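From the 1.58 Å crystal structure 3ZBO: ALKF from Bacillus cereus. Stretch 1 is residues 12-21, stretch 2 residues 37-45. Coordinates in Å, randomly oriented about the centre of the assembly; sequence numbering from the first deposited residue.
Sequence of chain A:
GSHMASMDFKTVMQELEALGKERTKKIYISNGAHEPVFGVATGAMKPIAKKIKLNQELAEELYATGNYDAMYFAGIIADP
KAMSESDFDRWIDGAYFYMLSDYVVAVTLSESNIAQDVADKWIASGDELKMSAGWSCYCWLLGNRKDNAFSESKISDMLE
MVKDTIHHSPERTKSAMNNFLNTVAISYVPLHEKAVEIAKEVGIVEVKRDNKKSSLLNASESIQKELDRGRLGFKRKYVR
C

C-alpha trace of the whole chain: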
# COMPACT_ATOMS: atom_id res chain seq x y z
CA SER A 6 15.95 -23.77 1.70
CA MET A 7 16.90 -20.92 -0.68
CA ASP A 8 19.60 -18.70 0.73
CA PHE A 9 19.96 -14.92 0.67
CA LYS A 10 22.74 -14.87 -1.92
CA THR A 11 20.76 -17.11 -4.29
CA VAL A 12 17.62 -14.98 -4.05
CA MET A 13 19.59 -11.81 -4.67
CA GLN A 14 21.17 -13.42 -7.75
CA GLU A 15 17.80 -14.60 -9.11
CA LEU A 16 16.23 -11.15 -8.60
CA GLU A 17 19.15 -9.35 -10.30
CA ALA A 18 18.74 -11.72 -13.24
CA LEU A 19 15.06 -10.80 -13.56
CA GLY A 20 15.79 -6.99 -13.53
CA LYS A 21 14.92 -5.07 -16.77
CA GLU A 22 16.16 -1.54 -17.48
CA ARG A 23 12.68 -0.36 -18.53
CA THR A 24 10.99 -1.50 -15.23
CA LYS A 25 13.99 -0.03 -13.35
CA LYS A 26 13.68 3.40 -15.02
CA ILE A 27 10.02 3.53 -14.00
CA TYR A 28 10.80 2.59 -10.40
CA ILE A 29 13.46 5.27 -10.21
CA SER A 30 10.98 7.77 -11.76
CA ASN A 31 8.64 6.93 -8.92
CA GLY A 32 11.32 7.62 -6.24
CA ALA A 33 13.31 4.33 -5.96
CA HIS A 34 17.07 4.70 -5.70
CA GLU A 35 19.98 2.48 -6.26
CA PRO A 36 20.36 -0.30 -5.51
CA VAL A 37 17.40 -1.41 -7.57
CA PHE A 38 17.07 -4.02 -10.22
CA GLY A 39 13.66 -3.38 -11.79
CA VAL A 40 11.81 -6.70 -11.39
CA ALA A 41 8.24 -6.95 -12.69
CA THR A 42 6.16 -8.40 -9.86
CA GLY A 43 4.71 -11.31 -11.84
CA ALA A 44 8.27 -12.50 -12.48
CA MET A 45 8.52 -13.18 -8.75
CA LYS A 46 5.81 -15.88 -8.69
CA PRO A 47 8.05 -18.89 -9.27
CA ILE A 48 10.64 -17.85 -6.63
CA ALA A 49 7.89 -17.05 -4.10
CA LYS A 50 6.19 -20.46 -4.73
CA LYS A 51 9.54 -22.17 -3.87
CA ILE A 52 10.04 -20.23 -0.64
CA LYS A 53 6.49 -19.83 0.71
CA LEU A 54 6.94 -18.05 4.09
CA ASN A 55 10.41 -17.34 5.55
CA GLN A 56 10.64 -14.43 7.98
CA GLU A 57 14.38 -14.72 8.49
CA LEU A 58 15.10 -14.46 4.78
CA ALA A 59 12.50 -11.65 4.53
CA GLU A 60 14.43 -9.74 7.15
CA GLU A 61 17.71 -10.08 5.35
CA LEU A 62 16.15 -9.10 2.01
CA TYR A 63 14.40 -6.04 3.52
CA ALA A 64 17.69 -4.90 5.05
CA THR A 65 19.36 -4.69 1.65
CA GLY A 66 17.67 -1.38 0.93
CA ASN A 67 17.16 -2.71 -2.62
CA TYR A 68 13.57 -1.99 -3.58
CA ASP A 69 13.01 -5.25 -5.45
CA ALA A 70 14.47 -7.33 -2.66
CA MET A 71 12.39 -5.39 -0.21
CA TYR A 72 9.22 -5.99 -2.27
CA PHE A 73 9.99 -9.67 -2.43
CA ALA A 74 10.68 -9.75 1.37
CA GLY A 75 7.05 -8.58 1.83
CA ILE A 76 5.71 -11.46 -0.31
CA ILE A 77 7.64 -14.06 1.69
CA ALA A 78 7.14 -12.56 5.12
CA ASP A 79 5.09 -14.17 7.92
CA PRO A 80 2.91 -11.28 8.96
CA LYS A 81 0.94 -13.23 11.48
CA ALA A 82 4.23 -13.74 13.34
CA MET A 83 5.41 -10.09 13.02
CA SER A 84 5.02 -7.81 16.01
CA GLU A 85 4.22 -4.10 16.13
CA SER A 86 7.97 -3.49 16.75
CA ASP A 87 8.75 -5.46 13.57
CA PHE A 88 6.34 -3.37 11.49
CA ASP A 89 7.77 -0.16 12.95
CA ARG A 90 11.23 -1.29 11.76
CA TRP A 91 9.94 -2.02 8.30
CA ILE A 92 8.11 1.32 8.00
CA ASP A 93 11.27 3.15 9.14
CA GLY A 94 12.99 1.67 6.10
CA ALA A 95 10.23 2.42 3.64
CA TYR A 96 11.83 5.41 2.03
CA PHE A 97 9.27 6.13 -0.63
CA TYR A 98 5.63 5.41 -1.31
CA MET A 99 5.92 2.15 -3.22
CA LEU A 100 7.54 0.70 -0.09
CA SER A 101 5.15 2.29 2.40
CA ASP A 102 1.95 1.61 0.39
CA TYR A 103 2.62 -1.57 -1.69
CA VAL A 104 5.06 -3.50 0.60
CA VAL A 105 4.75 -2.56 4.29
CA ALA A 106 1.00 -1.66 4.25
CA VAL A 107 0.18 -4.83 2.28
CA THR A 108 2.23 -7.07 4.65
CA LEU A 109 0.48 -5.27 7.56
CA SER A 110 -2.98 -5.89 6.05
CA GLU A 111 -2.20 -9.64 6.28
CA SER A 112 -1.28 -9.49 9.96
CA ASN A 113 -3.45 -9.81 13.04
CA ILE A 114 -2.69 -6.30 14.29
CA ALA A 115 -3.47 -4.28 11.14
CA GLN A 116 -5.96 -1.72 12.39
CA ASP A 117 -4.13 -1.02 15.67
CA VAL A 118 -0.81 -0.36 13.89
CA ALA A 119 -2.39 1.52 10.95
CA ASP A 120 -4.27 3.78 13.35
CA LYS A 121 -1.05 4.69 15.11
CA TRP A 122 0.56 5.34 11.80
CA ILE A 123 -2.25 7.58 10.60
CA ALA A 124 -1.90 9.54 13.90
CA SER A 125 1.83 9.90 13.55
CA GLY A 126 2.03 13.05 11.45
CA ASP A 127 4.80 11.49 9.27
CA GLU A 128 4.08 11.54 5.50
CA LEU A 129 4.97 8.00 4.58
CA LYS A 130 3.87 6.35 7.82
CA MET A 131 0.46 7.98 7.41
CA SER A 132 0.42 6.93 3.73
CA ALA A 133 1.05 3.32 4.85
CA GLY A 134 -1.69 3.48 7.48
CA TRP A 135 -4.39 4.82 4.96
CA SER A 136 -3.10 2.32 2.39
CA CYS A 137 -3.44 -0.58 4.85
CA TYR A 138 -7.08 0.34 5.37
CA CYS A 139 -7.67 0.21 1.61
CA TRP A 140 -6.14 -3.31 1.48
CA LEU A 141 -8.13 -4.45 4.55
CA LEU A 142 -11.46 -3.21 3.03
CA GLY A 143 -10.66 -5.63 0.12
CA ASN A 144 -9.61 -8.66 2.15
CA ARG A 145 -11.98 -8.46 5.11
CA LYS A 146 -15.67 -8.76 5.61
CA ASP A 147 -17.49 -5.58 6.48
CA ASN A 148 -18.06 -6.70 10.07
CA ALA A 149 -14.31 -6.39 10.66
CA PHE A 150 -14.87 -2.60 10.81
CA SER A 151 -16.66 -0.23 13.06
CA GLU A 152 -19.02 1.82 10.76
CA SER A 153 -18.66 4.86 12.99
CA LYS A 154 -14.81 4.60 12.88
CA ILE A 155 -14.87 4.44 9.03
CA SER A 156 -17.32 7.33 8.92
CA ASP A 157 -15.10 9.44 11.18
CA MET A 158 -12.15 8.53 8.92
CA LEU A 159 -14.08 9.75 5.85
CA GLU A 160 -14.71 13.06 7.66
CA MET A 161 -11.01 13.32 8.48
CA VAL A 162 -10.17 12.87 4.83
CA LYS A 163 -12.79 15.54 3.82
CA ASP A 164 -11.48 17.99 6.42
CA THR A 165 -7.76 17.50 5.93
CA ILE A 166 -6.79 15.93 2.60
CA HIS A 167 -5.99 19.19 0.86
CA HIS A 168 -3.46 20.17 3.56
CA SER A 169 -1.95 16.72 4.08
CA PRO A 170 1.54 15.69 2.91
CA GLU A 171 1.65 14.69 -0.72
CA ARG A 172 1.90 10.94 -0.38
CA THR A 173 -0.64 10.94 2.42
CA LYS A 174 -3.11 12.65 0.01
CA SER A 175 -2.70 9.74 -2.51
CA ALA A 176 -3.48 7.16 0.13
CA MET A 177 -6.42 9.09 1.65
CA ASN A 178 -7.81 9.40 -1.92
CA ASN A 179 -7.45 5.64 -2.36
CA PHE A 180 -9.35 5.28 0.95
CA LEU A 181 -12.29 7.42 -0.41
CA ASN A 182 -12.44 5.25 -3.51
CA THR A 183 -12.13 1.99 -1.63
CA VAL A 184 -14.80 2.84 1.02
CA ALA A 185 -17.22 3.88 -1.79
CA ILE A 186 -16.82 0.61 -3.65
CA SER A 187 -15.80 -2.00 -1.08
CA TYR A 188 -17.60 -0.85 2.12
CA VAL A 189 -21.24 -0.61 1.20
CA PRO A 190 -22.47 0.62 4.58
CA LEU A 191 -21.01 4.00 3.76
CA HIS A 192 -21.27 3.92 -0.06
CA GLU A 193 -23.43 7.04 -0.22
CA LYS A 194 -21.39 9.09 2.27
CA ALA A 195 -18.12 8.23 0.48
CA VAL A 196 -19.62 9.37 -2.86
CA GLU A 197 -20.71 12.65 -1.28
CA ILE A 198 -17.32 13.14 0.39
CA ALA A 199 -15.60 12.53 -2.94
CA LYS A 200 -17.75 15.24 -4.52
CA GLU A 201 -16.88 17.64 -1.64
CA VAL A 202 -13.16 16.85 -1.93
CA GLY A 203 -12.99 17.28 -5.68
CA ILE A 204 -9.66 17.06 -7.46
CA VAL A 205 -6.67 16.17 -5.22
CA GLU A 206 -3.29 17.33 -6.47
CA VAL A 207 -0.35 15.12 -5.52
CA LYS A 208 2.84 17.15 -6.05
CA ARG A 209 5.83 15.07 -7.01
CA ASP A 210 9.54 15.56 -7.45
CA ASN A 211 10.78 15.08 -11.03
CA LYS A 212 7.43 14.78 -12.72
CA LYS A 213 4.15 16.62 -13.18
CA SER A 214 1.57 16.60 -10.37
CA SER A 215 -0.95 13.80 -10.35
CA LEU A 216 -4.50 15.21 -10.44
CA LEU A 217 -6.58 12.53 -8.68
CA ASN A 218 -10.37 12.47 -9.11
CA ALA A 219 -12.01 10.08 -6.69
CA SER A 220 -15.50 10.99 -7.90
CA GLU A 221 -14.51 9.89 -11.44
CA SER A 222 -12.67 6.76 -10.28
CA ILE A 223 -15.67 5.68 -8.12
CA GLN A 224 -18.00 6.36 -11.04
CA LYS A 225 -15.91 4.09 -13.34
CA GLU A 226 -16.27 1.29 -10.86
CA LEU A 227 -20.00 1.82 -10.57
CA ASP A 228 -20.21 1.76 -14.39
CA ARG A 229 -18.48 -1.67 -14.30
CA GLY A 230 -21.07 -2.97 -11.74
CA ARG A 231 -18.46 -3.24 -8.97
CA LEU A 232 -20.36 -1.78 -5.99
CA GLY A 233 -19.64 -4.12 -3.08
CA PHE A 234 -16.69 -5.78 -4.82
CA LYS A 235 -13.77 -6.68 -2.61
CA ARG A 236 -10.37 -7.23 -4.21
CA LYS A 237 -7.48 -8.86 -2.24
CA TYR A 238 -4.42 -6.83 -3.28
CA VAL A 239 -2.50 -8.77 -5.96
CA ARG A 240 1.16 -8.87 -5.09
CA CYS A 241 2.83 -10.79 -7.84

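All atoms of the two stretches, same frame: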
# COMPACT_ATOMS: atom_id res chain seq x y z
N VAL A 12 18.75 -15.84 -3.69
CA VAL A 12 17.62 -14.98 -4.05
C VAL A 12 18.04 -13.68 -4.68
O VAL A 12 17.38 -13.26 -5.67
CB VAL A 12 16.76 -14.65 -2.77
CG1 VAL A 12 15.63 -13.65 -3.10
CG2 VAL A 12 16.20 -16.00 -2.14
N MET A 13 19.07 -13.06 -4.12
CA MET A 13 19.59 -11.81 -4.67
C MET A 13 20.11 -12.03 -6.09
O MET A 13 19.88 -11.20 -7.00
CB MET A 13 20.65 -11.21 -3.79
CG MET A 13 20.20 -10.69 -2.40
SD MET A 13 18.91 -9.39 -2.61
CE MET A 13 19.86 -8.02 -3.21
N GLN A 14 20.76 -13.16 -6.33
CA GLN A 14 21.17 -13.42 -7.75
C GLN A 14 20.00 -13.59 -8.70
O GLN A 14 20.03 -13.03 -9.85
CB GLN A 14 22.05 -14.67 -7.78
CG GLN A 14 23.46 -14.35 -7.35
CD GLN A 14 24.29 -15.59 -7.07
OE1 GLN A 14 25.52 -15.50 -7.03
NE2 GLN A 14 23.64 -16.76 -6.89
N GLU A 15 18.98 -14.33 -8.27
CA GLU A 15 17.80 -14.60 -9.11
C GLU A 15 17.05 -13.28 -9.39
O GLU A 15 16.57 -13.04 -10.52
CB GLU A 15 16.90 -15.65 -8.50
CG GLU A 15 17.66 -16.99 -8.23
CD GLU A 15 16.76 -18.23 -8.20
OE1 GLU A 15 15.51 -18.09 -8.18
OE2 GLU A 15 17.34 -19.37 -8.19
N LEU A 16 16.93 -12.42 -8.38
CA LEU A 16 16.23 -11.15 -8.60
C LEU A 16 17.00 -10.24 -9.55
O LEU A 16 16.43 -9.62 -10.44
CB LEU A 16 16.01 -10.44 -7.25
CG LEU A 16 14.98 -11.07 -6.32
CD1 LEU A 16 14.90 -10.19 -5.05
CD2 LEU A 16 13.62 -11.19 -6.93
N GLU A 17 18.30 -10.18 -9.42
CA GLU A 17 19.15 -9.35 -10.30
C GLU A 17 18.99 -9.86 -11.71
O GLU A 17 18.86 -9.07 -12.63
CB GLU A 17 20.59 -9.45 -9.84
CG GLU A 17 21.49 -8.61 -10.69
CD GLU A 17 22.80 -8.27 -10.01
OE1 GLU A 17 23.25 -9.05 -9.17
OE2 GLU A 17 23.36 -7.21 -10.34
N ALA A 18 18.89 -11.19 -11.87
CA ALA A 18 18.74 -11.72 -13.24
C ALA A 18 17.43 -11.38 -13.88
O ALA A 18 17.38 -11.36 -15.14
CB ALA A 18 18.90 -13.26 -13.25
N LEU A 19 16.37 -11.18 -13.06
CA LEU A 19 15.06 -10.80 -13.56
C LEU A 19 14.94 -9.28 -13.81
O LEU A 19 13.94 -8.82 -14.44
CB LEU A 19 13.94 -11.22 -12.61
CG LEU A 19 13.83 -12.75 -12.39
CD1 LEU A 19 13.01 -13.11 -11.11
CD2 LEU A 19 13.23 -13.41 -13.66
N GLY A 20 15.90 -8.48 -13.42
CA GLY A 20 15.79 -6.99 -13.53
C GLY A 20 15.78 -6.59 -15.02
O GLY A 20 16.50 -7.23 -15.86
N LYS A 21 14.96 -5.61 -15.37
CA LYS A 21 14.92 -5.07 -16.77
C LYS A 21 15.00 -3.58 -16.67
O LYS A 21 14.29 -2.99 -15.80
CB LYS A 21 13.63 -5.48 -17.47
CG LYS A 21 13.50 -6.96 -17.77
CD LYS A 21 14.32 -7.34 -19.03
CE LYS A 21 14.14 -8.84 -19.39
NZ LYS A 21 12.70 -9.22 -19.28
N VAL A 37 18.72 -0.99 -7.10
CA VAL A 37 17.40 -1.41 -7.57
C VAL A 37 17.62 -2.16 -8.86
O VAL A 37 18.46 -1.74 -9.70
CB VAL A 37 16.42 -0.19 -7.67
CG1 VAL A 37 16.96 0.86 -8.60
CG2 VAL A 37 15.05 -0.68 -8.19
N PHE A 38 16.88 -3.25 -9.04
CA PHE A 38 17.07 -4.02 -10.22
C PHE A 38 15.95 -3.83 -11.25
O PHE A 38 16.21 -3.98 -12.49
CB PHE A 38 17.08 -5.51 -9.94
CG PHE A 38 18.15 -5.99 -8.96
CD1 PHE A 38 19.44 -5.48 -8.93
CD2 PHE A 38 17.79 -6.97 -8.03
CE1 PHE A 38 20.42 -6.00 -8.04
CE2 PHE A 38 18.75 -7.49 -7.10
CZ PHE A 38 20.02 -7.01 -7.15
N GLY A 39 14.71 -3.54 -10.81
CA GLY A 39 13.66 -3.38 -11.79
C GLY A 39 13.03 -4.71 -12.14
O GLY A 39 12.90 -5.13 -13.34
N VAL A 40 12.45 -5.39 -11.15
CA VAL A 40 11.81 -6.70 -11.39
C VAL A 40 10.31 -6.60 -11.49
O VAL A 40 9.66 -6.12 -10.57
CB VAL A 40 12.18 -7.69 -10.24
CG1 VAL A 40 11.51 -9.07 -10.45
CG2 VAL A 40 13.70 -7.82 -10.09
N ALA A 41 9.68 -7.00 -12.62
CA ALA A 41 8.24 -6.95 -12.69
C ALA A 41 7.71 -7.94 -11.69
O ALA A 41 8.23 -9.07 -11.57
CB ALA A 41 7.80 -7.39 -14.05
N THR A 42 6.66 -7.55 -10.95
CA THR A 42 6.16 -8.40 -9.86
C THR A 42 5.73 -9.80 -10.31
O THR A 42 5.93 -10.77 -9.60
CB THR A 42 5.12 -7.75 -9.00
OG1 THR A 42 3.95 -7.50 -9.77
CG2 THR A 42 5.66 -6.42 -8.38
N GLY A 43 5.17 -9.94 -11.51
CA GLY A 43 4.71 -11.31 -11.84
C GLY A 43 5.90 -12.25 -12.01
O GLY A 43 5.74 -13.50 -11.87
N ALA A 44 7.07 -11.69 -12.32
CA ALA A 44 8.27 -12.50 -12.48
C ALA A 44 8.72 -13.10 -11.15
O ALA A 44 9.49 -14.05 -11.14
CB ALA A 44 9.42 -11.70 -13.17
N MET A 45 8.19 -12.59 -10.03
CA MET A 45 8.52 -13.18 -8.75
C MET A 45 7.77 -14.45 -8.35
O MET A 45 8.19 -15.09 -7.40
CB MET A 45 8.30 -12.10 -7.64
CG MET A 45 9.24 -10.93 -7.91
SD MET A 45 8.81 -9.61 -6.66
CE MET A 45 10.01 -8.37 -7.05
O HOH W 1 11.32 -8.06 -14.75

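What holds the apolar centre of the contact together? Phe38 does most of the work: its CA-to-CB bond points toward the helix, and it gives up more surface to the other stretch than any other residue here. The ring lies against the backbone of the helix as much as against its side chains. Glu17 CA sits over one face, 3.6 Å from the ring centroid and only 15° off the ring normal, a CH-pi contact in which the polarised CA-H of the helix meets the aromatic electrons. Glu17 CB also comes within 3.7 Å of Phe38 CZ, so even a charged residue contributes its aliphatic part. One turn earlier, the CA-to-CB bond of Met13 points sideways to the second stretch, but the end of its side chain comes nearer and places CE 4.1 Å from Phe38 CZ. Leu16 adds its CB, 4.0 Å from Phe38 CD2.

How does the packing continue beyond the ring? Val40 takes over, with CG2 against the last turn of the helix, 3.3 Å from Leu16 O, a close approach of methyl to carbonyl. Its other methyl, CG1, lies 3.9 Å from Leu19 CB. The CA-to-CB bond of Leu19 points toward the second stretch, and its side chain reaches further along it, with CD2 4.2 Å from Ala44 CB and CD1 3.6 Å from Ala44 O. A single leucine thus bridges from Val40 to Ala44.

Why do two glycines meet where the two stretches come closest? Gly20 CA and Val40 CA are 4.5 Å apart, and there is little room around the backbone. A CB on Gly20 would stand 2.5 Å from Phe38 O, a clash. On Gly39 it would fall 2.8 Å from Lys21 O, and the phi/psi of 86/61° would also jam it against the carbonyl of Phe38, which by itself calls for glycine. With no side chain on Gly20, its CA comes within 3.2 Å of Phe38 O, and it lies 3.4 Å from Gly39 O in a CA-H...O contact.

What forms the polar edge? One direct hydrogen bond joins the stretches: Lys21 N donates to Gly39 O at 2.9 Å, with an angle of 159° at the hydrogen. The same carbonyl oxygen therefore receives both this bond and the CA-H of Gly20. The Lys21 side chain plays no part in that bond, and its end leads away. Nearby, a water extends the link between the backbones, donating to Leu19 O (2.7 Å from the water O) and accepting from Ala41 N (2.9 Å from the same O).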